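Local structure of uncharacterized protein (Legionella longbeachae NSW150, 4JZA) at residues A[5-10]-A[144-149]; A[9-14]-A[34-39]; A[25-30]-A[161-166]; A[42-47]-A[615-620]; A[351-356]-A[371-376]. The protein dephosphorylates phosphoinositides, probably removing the 3-phosphate of phosphatidylinositol 3-phosphate, and probably alters lipid metabolism in the host cell. All blocks are in the same frame, centred on the assembly; numbering follows the deposited sequence.

Contact 1: residues A[5-10]-A[144-149]; sequences IIVRVP and DLVTLL
V7 and V146 sit at the apolar centre, side by side across two parallel strands, with V7 CG2 3.8 Å from V146 CB. Both have CG1 anti to the backbone N, which leaves CG2 beside it. V146 CG2 then meets I5 CG2 at 4.0 Å, and further along V9 CG2 packs beside L148 CB. Between the strands runs the parallel ladder: I6 N to D144 O, V146 N to I6 O, R8 N to V146 O and L148 N to R8 O, all at 2.8 Å.

The polar edge lies on the face of I6, L145, R8 and T147. R8 bends at chi3 (61°), bringing NH1 to T147 OG1 at 3.0 Å, with the hydroxyl oxygen close to the guanidinium plane. T147 OG1 also bonds H604 ND1, R8 NH2 reaches S602 O, and Y35 forms a cation-pi contact with R8, holding the buried arginine from several directions. D144 OD1, at the start of strand 144-150, accepts S166 N from the end of strand 159-166. Strand 5-10 lies between strands 31-35 and 144-150, with helix 604-612 packed on the R8 and L145 face and F27 touching the I5 and V146 face.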
# COMPACT_ATOMS: atom_id res chain seq x y z
N ILE A 5 20.54 1.64 -12.77
CA ILE A 5 19.81 1.52 -14.00
C ILE A 5 19.82 0.08 -14.51
O ILE A 5 20.85 -0.58 -14.56
CB ILE A 5 20.41 2.41 -15.10
CG1 ILE A 5 20.66 3.83 -14.59
CG2 ILE A 5 19.46 2.47 -16.31
CD1 ILE A 5 21.69 4.61 -15.38
N ILE A 6 18.64 -0.38 -14.90
CA ILE A 6 18.51 -1.67 -15.50
C ILE A 6 18.07 -1.51 -16.94
O ILE A 6 17.11 -0.79 -17.26
CB ILE A 6 17.46 -2.48 -14.76
CG1 ILE A 6 17.94 -2.70 -13.30
CG2 ILE A 6 17.19 -3.76 -15.48
CD1 ILE A 6 17.13 -3.70 -12.49
N VAL A 7 18.80 -2.17 -17.82
CA VAL A 7 18.46 -2.18 -19.22
C VAL A 7 18.06 -3.61 -19.53
O VAL A 7 18.83 -4.54 -19.30
CB VAL A 7 19.66 -1.79 -20.08
CG1 VAL A 7 19.33 -1.95 -21.55
CG2 VAL A 7 20.08 -0.35 -19.76
N ARG A 8 16.83 -3.76 -20.01
CA ARG A 8 16.26 -5.03 -20.31
C ARG A 8 16.44 -5.19 -21.78
O ARG A 8 16.10 -4.31 -22.57
CB ARG A 8 14.78 -5.05 -19.97
CG ARG A 8 14.53 -4.87 -18.48
CD ARG A 8 13.07 -4.78 -18.15
NE ARG A 8 12.40 -6.00 -18.55
CZ ARG A 8 11.49 -6.06 -19.52
NH1 ARG A 8 11.10 -5.00 -20.24
NH2 ARG A 8 10.94 -7.22 -19.80
N VAL A 9 16.88 -6.39 -22.12
CA VAL A 9 17.43 -6.69 -23.40
C VAL A 9 16.89 -8.05 -23.84
O VAL A 9 16.92 -8.96 -23.09
CB VAL A 9 18.93 -6.66 -23.19
CG1 VAL A 9 19.63 -7.82 -23.85
CG2 VAL A 9 19.49 -5.32 -23.64
N PRO A 10 16.33 -8.17 -25.04
CA PRO A 10 15.78 -9.46 -25.38
C PRO A 10 16.77 -10.56 -25.30
O PRO A 10 17.94 -10.38 -25.65
CB PRO A 10 15.33 -9.30 -26.84
CG PRO A 10 15.88 -8.02 -27.30
CD PRO A 10 16.04 -7.18 -26.07
N ASP A 144 16.15 3.00 -12.24
CA ASP A 144 15.61 3.40 -13.55
C ASP A 144 15.60 2.19 -14.46
O ASP A 144 16.40 1.24 -14.36
CB ASP A 144 16.43 4.47 -14.27
CG ASP A 144 16.65 5.74 -13.47
OD1 ASP A 144 15.93 6.02 -12.51
OD2 ASP A 144 17.57 6.49 -13.83
N LEU A 145 14.69 2.28 -15.42
CA LEU A 145 14.34 1.16 -16.25
C LEU A 145 14.39 1.55 -17.69
O LEU A 145 13.77 2.54 -18.07
CB LEU A 145 12.93 0.75 -15.92
CG LEU A 145 12.64 -0.70 -16.23
CD1 LEU A 145 13.38 -1.61 -15.27
CD2 LEU A 145 11.15 -0.86 -16.03
N VAL A 146 15.15 0.79 -18.46
CA VAL A 146 15.27 1.00 -19.90
C VAL A 146 14.96 -0.32 -20.53
O VAL A 146 15.45 -1.33 -20.07
CB VAL A 146 16.70 1.40 -20.30
CG1 VAL A 146 16.80 1.55 -21.80
CG2 VAL A 146 17.14 2.68 -19.61
N THR A 147 14.13 -0.33 -21.56
CA THR A 147 13.84 -1.57 -22.27
C THR A 147 14.22 -1.41 -23.76
O THR A 147 13.70 -0.58 -24.50
CB THR A 147 12.37 -2.01 -22.11
OG1 THR A 147 12.03 -2.23 -20.71
CG2 THR A 147 12.13 -3.30 -22.92
N LEU A 148 15.11 -2.29 -24.20
CA LEU A 148 15.61 -2.26 -25.56
C LEU A 148 14.92 -3.29 -26.43
O LEU A 148 14.89 -4.47 -26.12
CB LEU A 148 17.11 -2.50 -25.57
CG LEU A 148 17.82 -2.49 -26.92
CD1 LEU A 148 19.27 -2.10 -26.72
CD2 LEU A 148 17.73 -3.86 -27.58
N LEU A 149 14.37 -2.81 -27.54
CA LEU A 149 13.70 -3.64 -28.51
C LEU A 149 14.31 -3.42 -29.89
O LEU A 149 14.51 -2.28 -30.30
CB LEU A 149 12.22 -3.27 -28.56
CG LEU A 149 11.22 -4.34 -28.98
CD1 LEU A 149 11.52 -5.64 -28.28
CD2 LEU A 149 9.82 -3.86 -28.67

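Contact 2: residues A[9-14]-A[34-39]; sequences VPHGIE and TYYQKP
Two backbone hydrogen bonds end the pairing of strands 5-10 and 31-35. Y35 N donates to V9 O at 3.1 Å, approaching from above the carbonyl plane, whereas H11 N meets Y35 O at 2.7 Å nearly along the C=O axis. The second bond carries the pairing one residue beyond the strand.

Aromatic contacts follow on both sides of this ladder. H11, with CG anti to the backbone N (chi1 168°), lays its ring over Y36 in an offset stack, centroids 4.6 Å apart and planes inclined by 24°. The overlap is partial: Y36 CE2 lies above one face of the imidazole near CG, while H11 CB makes a CH-pi contact over the phenol face, 4.0 Å from the Y36 centroid. Y35 takes the crowded position between its backbone N and carbonyl carbon (chi1 68°), which carries its ring across strand 5-10 toward strand 144-150. P10 CA then sits over one face, 4.0 Å from the Y35 centroid, and the phenol oxygen goes on to hydrogen-bond L148 O.

Apolar contact adds T34 CG2, set at the edge of the H11 ring and 3.5 Å from H11 CB. A type II turn from P10 to I13 then leads the chain away. The whole is the closing end of a beta-alpha-beta unit, in which helix 17-26 connects two adjacent parallel strands.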
# COMPACT_ATOMS: atom_id res chain seq x y z
N VAL A 9 16.88 -6.39 -22.12
CA VAL A 9 17.43 -6.69 -23.40
C VAL A 9 16.89 -8.05 -23.84
O VAL A 9 16.92 -8.96 -23.09
CB VAL A 9 18.93 -6.66 -23.19
CG1 VAL A 9 19.63 -7.82 -23.85
CG2 VAL A 9 19.49 -5.32 -23.64
N PRO A 10 16.33 -8.17 -25.04
CA PRO A 10 15.78 -9.46 -25.38
C PRO A 10 16.77 -10.56 -25.30
O PRO A 10 17.94 -10.38 -25.65
CB PRO A 10 15.33 -9.30 -26.84
CG PRO A 10 15.88 -8.02 -27.30
CD PRO A 10 16.04 -7.18 -26.07
N HIS A 11 16.28 -11.72 -24.88
CA HIS A 11 17.10 -12.89 -24.72
C HIS A 11 17.73 -13.27 -26.04
O HIS A 11 17.05 -13.33 -27.06
CB HIS A 11 16.29 -14.05 -24.20
CG HIS A 11 17.01 -15.35 -24.27
ND1 HIS A 11 17.95 -15.73 -23.33
CD2 HIS A 11 16.94 -16.36 -25.17
CE1 HIS A 11 18.42 -16.92 -23.65
NE2 HIS A 11 17.82 -17.32 -24.76
N GLY A 12 19.04 -13.52 -25.97
CA GLY A 12 19.79 -14.06 -27.06
C GLY A 12 20.06 -13.12 -28.21
O GLY A 12 20.22 -13.56 -29.35
N ILE A 13 20.09 -11.82 -27.96
CA ILE A 13 20.67 -10.95 -28.96
C ILE A 13 21.99 -10.53 -28.39
O ILE A 13 22.13 -10.31 -27.18
CB ILE A 13 19.80 -9.76 -29.45
CG1 ILE A 13 19.78 -8.61 -28.45
CG2 ILE A 13 18.37 -10.21 -29.81
CD1 ILE A 13 19.52 -7.29 -29.13
N GLU A 14 22.96 -10.47 -29.28
CA GLU A 14 24.31 -10.09 -28.93
C GLU A 14 24.40 -8.62 -29.26
O GLU A 14 23.72 -8.11 -30.15
CB GLU A 14 25.35 -10.87 -29.73
CG GLU A 14 24.80 -12.05 -30.52
CD GLU A 14 25.82 -12.65 -31.47
OE1 GLU A 14 26.48 -11.88 -32.20
OE2 GLU A 14 25.94 -13.89 -31.49
N THR A 34 17.94 -9.78 -18.90
CA THR A 34 17.38 -10.43 -20.05
C THR A 34 15.88 -10.65 -19.91
O THR A 34 15.39 -11.01 -18.81
CB THR A 34 18.04 -11.77 -20.20
OG1 THR A 34 19.30 -11.54 -20.79
CG2 THR A 34 17.30 -12.61 -21.15
N TYR A 35 15.13 -10.43 -21.01
CA TYR A 35 13.71 -10.84 -21.05
C TYR A 35 13.40 -11.72 -22.25
O TYR A 35 14.16 -11.76 -23.19
CB TYR A 35 12.77 -9.63 -21.02
CG TYR A 35 12.78 -8.73 -22.25
CD1 TYR A 35 13.77 -7.78 -22.46
CD2 TYR A 35 11.76 -8.79 -23.18
CE1 TYR A 35 13.74 -6.94 -23.57
CE2 TYR A 35 11.71 -7.94 -24.28
CZ TYR A 35 12.70 -7.02 -24.47
OH TYR A 35 12.63 -6.21 -25.58
N TYR A 36 12.27 -12.43 -22.18
CA TYR A 36 11.82 -13.35 -23.23
C TYR A 36 10.50 -12.87 -23.85
O TYR A 36 9.94 -11.87 -23.44
CB TYR A 36 11.64 -14.73 -22.61
CG TYR A 36 12.90 -15.23 -21.95
CD1 TYR A 36 13.27 -14.79 -20.67
CD2 TYR A 36 13.72 -16.13 -22.61
CE1 TYR A 36 14.44 -15.24 -20.07
CE2 TYR A 36 14.88 -16.60 -22.02
CZ TYR A 36 15.24 -16.15 -20.76
OH TYR A 36 16.40 -16.64 -20.21
N GLN A 37 10.02 -13.59 -24.85
CA GLN A 37 8.78 -13.23 -25.52
C GLN A 37 7.61 -13.43 -24.56
O GLN A 37 6.65 -12.66 -24.50
CB GLN A 37 8.60 -14.12 -26.75
CG GLN A 37 7.54 -13.60 -27.72
CD GLN A 37 6.32 -14.51 -27.99
OE1 GLN A 37 6.04 -15.43 -27.22
NE2 GLN A 37 5.59 -14.23 -29.08
N LYS A 38 7.74 -14.51 -23.80
CA LYS A 38 6.67 -15.07 -22.99
C LYS A 38 6.85 -14.57 -21.56
O LYS A 38 7.91 -14.71 -20.96
CB LYS A 38 6.83 -16.57 -23.09
CG LYS A 38 5.98 -17.46 -22.22
CD LYS A 38 6.43 -18.92 -22.41
CE LYS A 38 6.09 -19.80 -21.21
NZ LYS A 38 4.66 -20.22 -21.26
N PRO A 39 5.79 -13.97 -20.99
CA PRO A 39 5.92 -13.62 -19.56
C PRO A 39 6.42 -14.77 -18.70
O PRO A 39 6.00 -15.92 -18.89
CB PRO A 39 4.48 -13.30 -19.14
CG PRO A 39 3.70 -13.21 -20.41
CD PRO A 39 4.39 -14.01 -21.43

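Contact 3: residues A[25-30]-A[161-166]; sequences VRFPGY and LQVDES
L161 makes the first touch, its CD2 coming to the edge of the F27 ring, 4.3 Å from CE2. Two residues on, V163 points from the same side of the strand and meets the ring tip to tip, CG2 standing 4.0 Å from F27 CZ. E165 completes the series and carries the polar part. Its chain is extended beyond CG, so the carboxylate reaches R26 head on: R26 NH1 lies 2.7 Å from E165 OE2, in a nearly straight bond (164°) that uses the syn lone pair and stays in the guanidinium plane. NH2 adds only weak bonds to the two oxygens; the two flat groups are 34° apart. The bend of R26 at chi2 (68°) brings its guanidinium across F27, whose CZ lies over one face. K371 is a second cationic partner of E165, which probably keeps the acid ionised. Strand 159-166 runs here between strands 144-150 and 352-359, covered on this face by the end of helix 17-26 and on the other by helix 604-612.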
# COMPACT_ATOMS: atom_id res chain seq x y z
N VAL A 25 27.24 5.54 -21.93
CA VAL A 25 27.25 6.98 -21.97
C VAL A 25 25.94 7.55 -21.41
O VAL A 25 25.95 8.37 -20.49
CB VAL A 25 27.57 7.47 -23.42
CG1 VAL A 25 27.25 8.95 -23.60
CG2 VAL A 25 29.04 7.20 -23.77
N ARG A 26 24.81 7.07 -21.95
CA ARG A 26 23.48 7.57 -21.60
C ARG A 26 23.03 7.07 -20.22
O ARG A 26 22.28 7.78 -19.52
CB ARG A 26 22.47 7.20 -22.68
CG ARG A 26 21.05 7.69 -22.46
CD ARG A 26 20.88 9.21 -22.54
NE ARG A 26 19.49 9.64 -22.31
CZ ARG A 26 18.82 9.60 -21.14
NH1 ARG A 26 19.39 9.15 -20.03
NH2 ARG A 26 17.55 10.02 -21.06
N PHE A 27 23.52 5.89 -19.82
CA PHE A 27 23.04 5.16 -18.62
C PHE A 27 24.20 4.60 -17.79
O PHE A 27 24.31 3.38 -17.59
CB PHE A 27 22.11 4.01 -19.06
CG PHE A 27 20.92 4.48 -19.85
CD1 PHE A 27 20.06 5.43 -19.32
CD2 PHE A 27 20.68 4.01 -21.12
CE1 PHE A 27 18.98 5.88 -20.02
CE2 PHE A 27 19.58 4.45 -21.84
CZ PHE A 27 18.73 5.38 -21.28
N PRO A 28 25.07 5.49 -17.28
CA PRO A 28 26.32 5.07 -16.67
C PRO A 28 26.07 4.17 -15.46
O PRO A 28 25.16 4.44 -14.64
CB PRO A 28 26.99 6.39 -16.25
CG PRO A 28 26.15 7.50 -16.82
CD PRO A 28 24.79 6.92 -17.03
N GLY A 29 26.85 3.09 -15.37
CA GLY A 29 26.66 2.10 -14.34
C GLY A 29 25.53 1.10 -14.59
O GLY A 29 25.19 0.36 -13.70
N TYR A 30 24.94 1.07 -15.78
CA TYR A 30 23.76 0.22 -15.99
C TYR A 30 24.03 -1.26 -15.83
O TYR A 30 25.11 -1.71 -16.05
CB TYR A 30 23.15 0.47 -17.38
CG TYR A 30 23.91 -0.16 -18.52
CD1 TYR A 30 23.72 -1.49 -18.87
CD2 TYR A 30 24.80 0.57 -19.26
CE1 TYR A 30 24.41 -2.09 -19.92
CE2 TYR A 30 25.49 -0.01 -20.32
CZ TYR A 30 25.30 -1.35 -20.64
OH TYR A 30 25.99 -1.92 -21.69
N LEU A 161 14.24 2.26 -27.70
CA LEU A 161 14.39 2.23 -26.26
C LEU A 161 13.21 2.90 -25.59
O LEU A 161 12.92 4.05 -25.87
CB LEU A 161 15.66 2.95 -25.85
CG LEU A 161 16.91 2.11 -25.57
CD1 LEU A 161 17.06 1.00 -26.59
CD2 LEU A 161 18.14 2.99 -25.57
N GLN A 162 12.56 2.18 -24.69
CA GLN A 162 11.60 2.78 -23.80
C GLN A 162 12.35 3.05 -22.51
O GLN A 162 13.06 2.18 -22.01
CB GLN A 162 10.45 1.84 -23.53
CG GLN A 162 9.77 1.30 -24.77
CD GLN A 162 8.73 0.33 -24.34
OE1 GLN A 162 7.98 0.66 -23.54
NE2 GLN A 162 8.66 -0.79 -24.83
N VAL A 163 12.22 4.27 -22.01
CA VAL A 163 12.98 4.72 -20.86
C VAL A 163 12.11 5.31 -19.75
O VAL A 163 11.29 6.21 -20.01
CB VAL A 163 13.94 5.79 -21.32
CG1 VAL A 163 14.72 6.38 -20.16
CG2 VAL A 163 14.90 5.19 -22.30
N ASP A 164 12.29 4.86 -18.51
CA ASP A 164 11.61 5.54 -17.36
C ASP A 164 12.58 5.85 -16.27
O ASP A 164 13.14 4.96 -15.65
CB ASP A 164 10.43 4.73 -16.78
CG ASP A 164 9.16 4.83 -17.62
OD1 ASP A 164 9.07 4.15 -18.66
OD2 ASP A 164 8.25 5.57 -17.25
N GLU A 165 12.82 7.14 -16.07
CA GLU A 165 13.81 7.60 -15.12
C GLU A 165 13.03 7.99 -13.88
O GLU A 165 12.11 8.79 -13.94
CB GLU A 165 14.67 8.76 -15.73
CG GLU A 165 15.78 8.24 -16.69
CD GLU A 165 16.38 9.23 -17.71
OE1 GLU A 165 15.67 10.07 -18.31
OE2 GLU A 165 17.59 9.11 -17.98
N SER A 166 13.35 7.34 -12.78
CA SER A 166 12.84 7.71 -11.48
C SER A 166 13.38 9.08 -11.03
O SER A 166 14.58 9.41 -11.24
CB SER A 166 13.33 6.69 -10.46
OG SER A 166 12.63 6.79 -9.24

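Contact 4: residues A[42-47]-A[615-620]; sequences HRSFAR and GSEGIK
The carboxylate of E617 is the centre, with a first shell drawn from a helix and its own loop. S44 donates from OG to E617 OE1 at 2.8 Å, meeting the oxygen nearly along its C-O axis. The other oxygen, OE2, forms a salt bridge with R47 NH1 at the edge of the guanidinium, modelled too close for its length to be relied on. OE2 also accepts G615 N from its own loop at 2.9 Å, although its position is correspondingly less sure.

What sets these groups in place is the chain shape on each side. E617 bends at chi2 (93°), folding its acid back toward G615, while R47 bends at chi3 and crosses it at about a right angle. G615, without a side chain and with positive phi, lets the loop backbone lie directly on the helix, its CA 3.9 Å from S44 CA. R43, one turn before R47, contributes charge alone, since E617 OE1 lies well out of its guanidinium plane; its NH2 is engaged by E607. Helix 41-62 is thereby joined to the loop between helices 604-612 and 622-625, with F45 packing on helix 95-116 and I619 touching helix 556-574.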
# COMPACT_ATOMS: atom_id res chain seq x y z
N HIS A 42 6.74 -17.52 -13.00
CA HIS A 42 7.58 -17.97 -11.90
C HIS A 42 8.47 -16.86 -11.33
O HIS A 42 8.67 -16.77 -10.13
CB HIS A 42 8.43 -19.20 -12.24
CG HIS A 42 9.19 -19.71 -11.05
ND1 HIS A 42 10.47 -19.26 -10.73
CD2 HIS A 42 8.81 -20.52 -10.04
CE1 HIS A 42 10.85 -19.82 -9.59
NE2 HIS A 42 9.85 -20.57 -9.14
N ARG A 43 8.98 -16.00 -12.18
CA ARG A 43 9.76 -14.84 -11.71
C ARG A 43 8.90 -13.93 -10.83
O ARG A 43 9.30 -13.58 -9.74
CB ARG A 43 10.38 -14.03 -12.88
CG ARG A 43 11.41 -12.98 -12.40
CD ARG A 43 12.07 -12.17 -13.51
NE ARG A 43 11.33 -10.94 -13.78
CZ ARG A 43 11.76 -9.72 -13.51
NH1 ARG A 43 12.94 -9.50 -12.94
NH2 ARG A 43 11.00 -8.69 -13.79
N SER A 44 7.71 -13.57 -11.29
CA SER A 44 6.84 -12.66 -10.54
C SER A 44 6.46 -13.26 -9.18
O SER A 44 6.34 -12.56 -8.17
CB SER A 44 5.62 -12.23 -11.37
OG SER A 44 6.06 -11.39 -12.47
N PHE A 45 6.35 -14.58 -9.16
CA PHE A 45 6.03 -15.30 -7.94
C PHE A 45 7.17 -15.23 -6.90
O PHE A 45 6.97 -14.89 -5.74
CB PHE A 45 5.67 -16.75 -8.29
CG PHE A 45 5.65 -17.64 -7.14
CD1 PHE A 45 4.55 -17.70 -6.33
CD2 PHE A 45 6.75 -18.41 -6.84
CE1 PHE A 45 4.55 -18.51 -5.24
CE2 PHE A 45 6.75 -19.22 -5.75
CZ PHE A 45 5.65 -19.26 -4.96
N ALA A 46 8.37 -15.55 -7.31
CA ALA A 46 9.49 -15.41 -6.41
C ALA A 46 9.68 -13.95 -5.96
O ALA A 46 10.09 -13.70 -4.84
CB ALA A 46 10.75 -15.90 -7.10
N ARG A 47 9.42 -12.98 -6.83
CA ARG A 47 9.65 -11.59 -6.44
C ARG A 47 8.69 -11.23 -5.37
O ARG A 47 9.09 -10.58 -4.41
CB ARG A 47 9.58 -10.56 -7.59
CG ARG A 47 10.69 -10.66 -8.62
CD ARG A 47 10.51 -9.63 -9.74
NE ARG A 47 11.41 -8.54 -9.39
CZ ARG A 47 11.11 -7.24 -9.35
NH1 ARG A 47 9.93 -6.73 -9.73
NH2 ARG A 47 12.04 -6.42 -8.93
N GLY A 615 6.84 -8.41 -7.95
CA GLY A 615 6.02 -9.56 -8.26
C GLY A 615 4.64 -9.18 -8.75
O GLY A 615 3.81 -10.03 -9.04
N SER A 616 4.42 -7.89 -8.87
CA SER A 616 3.14 -7.35 -9.27
C SER A 616 3.24 -6.81 -10.68
O SER A 616 2.62 -5.82 -11.02
CB SER A 616 2.68 -6.28 -8.32
OG SER A 616 2.23 -6.85 -7.12
N GLU A 617 4.07 -7.45 -11.48
CA GLU A 617 4.36 -6.96 -12.80
C GLU A 617 3.27 -7.37 -13.75
O GLU A 617 3.30 -8.45 -14.32
CB GLU A 617 5.69 -7.53 -13.27
CG GLU A 617 6.89 -6.98 -12.54
CD GLU A 617 7.30 -7.83 -11.36
OE1 GLU A 617 7.08 -9.04 -11.41
OE2 GLU A 617 7.84 -7.29 -10.39
N GLY A 618 2.31 -6.48 -13.91
CA GLY A 618 1.24 -6.64 -14.90
C GLY A 618 0.56 -5.30 -15.08
O GLY A 618 1.05 -4.33 -14.54
N ILE A 619 -0.56 -5.27 -15.81
CA ILE A 619 -1.35 -4.09 -16.05
C ILE A 619 -2.81 -4.39 -15.69
O ILE A 619 -3.35 -5.42 -15.99
CB ILE A 619 -1.30 -3.71 -17.54
CG1 ILE A 619 0.14 -3.38 -17.98
CG2 ILE A 619 -2.23 -2.54 -17.88
CD1 ILE A 619 0.77 -2.28 -17.17
N LYS A 620 -3.47 -3.42 -15.11
CA LYS A 620 -4.84 -3.56 -14.73
C LYS A 620 -5.75 -3.62 -15.93
O LYS A 620 -5.65 -2.78 -16.82
CB LYS A 620 -5.23 -2.37 -13.87
CG LYS A 620 -6.15 -2.71 -12.73
CD LYS A 620 -5.46 -3.54 -11.64
CE LYS A 620 -6.50 -4.16 -10.71
NZ LYS A 620 -7.49 -5.09 -11.34

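Contact 5: residues A[351-356]-A[371-376]; sequences YAAHSL and KRYRSS
H354 and R372 lie side by side on one face of the sheet, the imidazole presenting its edge to one face of the guanidinium with the planes 84° apart. H354 has CG anti to the backbone N (chi1 -177°), whereas R372 is bent at both chi2 and chi3, so its flat end comes round against the ring before meeting D565 in a salt bridge. R374 rises on the same face from the crowded position between N and carbonyl carbon, running its aliphatic stem past A352, with CG 3.9 Å from A352 CB. Its tip is buried and well occupied: NH1 pairs with D164 and bonds Q605. The opposite face holds A353 and Y373, where A353 CB touches the phenol at CE2, 3.6 Å away.

Beneath the side chains, A352 with R374 and H354 with R372 are hydrogen-bonded pairs, two bonds each, and A353 with Y373 is the non-hydrogen-bonded pair between them. This is an antiparallel beta hairpin whose R374 NH2 and S376 OG hydrogen-bond G553 O and S552 O, respectively, in segment 550-556, leading into helix 556-574; its sequence, CVSGKDR, is consistent with the CX5R P-loop of cysteine-based phosphatases.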
# COMPACT_ATOMS: atom_id res chain seq x y z
N TYR A 351 6.78 8.51 -9.27
CA TYR A 351 7.10 9.70 -10.03
C TYR A 351 8.29 9.44 -10.93
O TYR A 351 9.34 9.03 -10.47
CB TYR A 351 7.40 10.85 -9.09
CG TYR A 351 7.77 12.20 -9.74
CD1 TYR A 351 6.98 12.77 -10.76
CD2 TYR A 351 8.87 12.93 -9.28
CE1 TYR A 351 7.27 14.01 -11.30
CE2 TYR A 351 9.17 14.18 -9.82
CZ TYR A 351 8.38 14.72 -10.83
OH TYR A 351 8.73 15.96 -11.38
N ALA A 352 8.13 9.70 -12.22
CA ALA A 352 9.15 9.30 -13.18
C ALA A 352 8.97 10.08 -14.43
O ALA A 352 7.90 10.69 -14.64
CB ALA A 352 9.06 7.82 -13.49
N ALA A 353 10.01 10.04 -15.27
CA ALA A 353 9.93 10.63 -16.58
C ALA A 353 10.13 9.58 -17.64
O ALA A 353 11.14 8.88 -17.63
CB ALA A 353 10.98 11.71 -16.74
N HIS A 354 9.17 9.50 -18.57
CA HIS A 354 9.14 8.50 -19.62
C HIS A 354 9.58 9.15 -20.89
O HIS A 354 9.08 10.23 -21.23
CB HIS A 354 7.71 7.90 -19.84
CG HIS A 354 7.68 6.82 -20.88
ND1 HIS A 354 7.26 7.05 -22.17
CD2 HIS A 354 8.12 5.54 -20.85
CE1 HIS A 354 7.43 5.96 -22.89
NE2 HIS A 354 7.95 5.02 -22.11
N SER A 355 10.49 8.49 -21.60
CA SER A 355 10.94 8.98 -22.89
C SER A 355 11.15 7.79 -23.81
O SER A 355 11.17 6.65 -23.38
CB SER A 355 12.20 9.88 -22.76
OG SER A 355 13.28 9.14 -22.26
N LEU A 356 11.33 8.10 -25.08
CA LEU A 356 11.48 7.13 -26.15
C LEU A 356 12.76 7.44 -26.97
O LEU A 356 12.92 8.57 -27.48
CB LEU A 356 10.23 7.23 -27.03
CG LEU A 356 10.00 6.08 -28.02
CD1 LEU A 356 9.86 4.68 -27.38
CD2 LEU A 356 8.75 6.46 -28.77
N LYS A 371 10.99 14.09 -22.64
CA LYS A 371 10.55 13.56 -21.37
C LYS A 371 9.08 13.83 -21.14
O LYS A 371 8.62 14.95 -21.37
CB LYS A 371 11.43 14.08 -20.23
CG LYS A 371 12.74 13.33 -20.25
CD LYS A 371 13.79 13.83 -19.30
CE LYS A 371 15.12 13.15 -19.66
NZ LYS A 371 16.00 12.97 -18.47
N ARG A 372 8.33 12.77 -20.81
CA ARG A 372 6.92 12.86 -20.47
C ARG A 372 6.84 12.33 -19.04
O ARG A 372 7.31 11.24 -18.73
CB ARG A 372 6.05 12.04 -21.43
CG ARG A 372 6.01 12.63 -22.84
CD ARG A 372 6.44 11.64 -23.90
NE ARG A 372 5.46 10.58 -24.03
CZ ARG A 372 5.71 9.37 -24.52
NH1 ARG A 372 6.91 9.03 -24.96
NH2 ARG A 372 4.72 8.50 -24.59
N TYR A 373 6.25 13.13 -18.16
CA TYR A 373 6.28 12.87 -16.73
C TYR A 373 5.03 12.18 -16.20
O TYR A 373 3.92 12.49 -16.61
CB TYR A 373 6.57 14.16 -15.97
CG TYR A 373 7.88 14.80 -16.37
CD1 TYR A 373 7.97 15.58 -17.51
CD2 TYR A 373 9.03 14.62 -15.62
CE1 TYR A 373 9.16 16.16 -17.88
CE2 TYR A 373 10.22 15.20 -16.00
CZ TYR A 373 10.27 15.96 -17.13
OH TYR A 373 11.45 16.54 -17.52
N ARG A 374 5.24 11.22 -15.32
CA ARG A 374 4.17 10.39 -14.79
C ARG A 374 4.23 10.31 -13.28
O ARG A 374 5.30 10.37 -12.70
CB ARG A 374 4.30 8.98 -15.37
CG ARG A 374 5.71 8.44 -15.30
CD ARG A 374 5.84 7.12 -16.01
NE ARG A 374 4.71 6.25 -15.74
CZ ARG A 374 4.66 4.98 -16.09
NH1 ARG A 374 5.67 4.42 -16.72
NH2 ARG A 374 3.60 4.26 -15.81
N SER A 375 3.08 10.18 -12.65
CA SER A 375 2.99 10.01 -11.21
C SER A 375 1.65 9.42 -10.84
O SER A 375 0.77 9.30 -11.67
CB SER A 375 3.22 11.33 -10.48
OG SER A 375 2.01 12.04 -10.29
N SER A 376 1.49 9.03 -9.58
CA SER A 376 0.19 8.72 -9.03
C SER A 376 -0.59 10.02 -8.92
O SER A 376 -0.02 11.09 -8.81
CB SER A 376 0.33 8.08 -7.66
OG SER A 376 0.96 6.83 -7.75

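Four of the five contacts follow one mixed sheet. Contacts 1 and 2 share V9 and P10, with centres 10 Å apart. Contact 3 lies about 8 Å from contact 1, centre to centre, and the two are joined by a probable hydrogen bond from T147 N to Q162 O, 2.8 Å long. Contact 5 is 13 Å from contact 3 between centres, linked through the salt bridge of D164 OD2 to R374 NH1 at 2.9 Å. Contact 4 stands off the sheet, about 17 Å from contact 1 between centres. The probable catalytic segment, 550-556, is reached by two contacts: contact 5 bonds S552 and G553, and K620 N of contact 4 bonds D555.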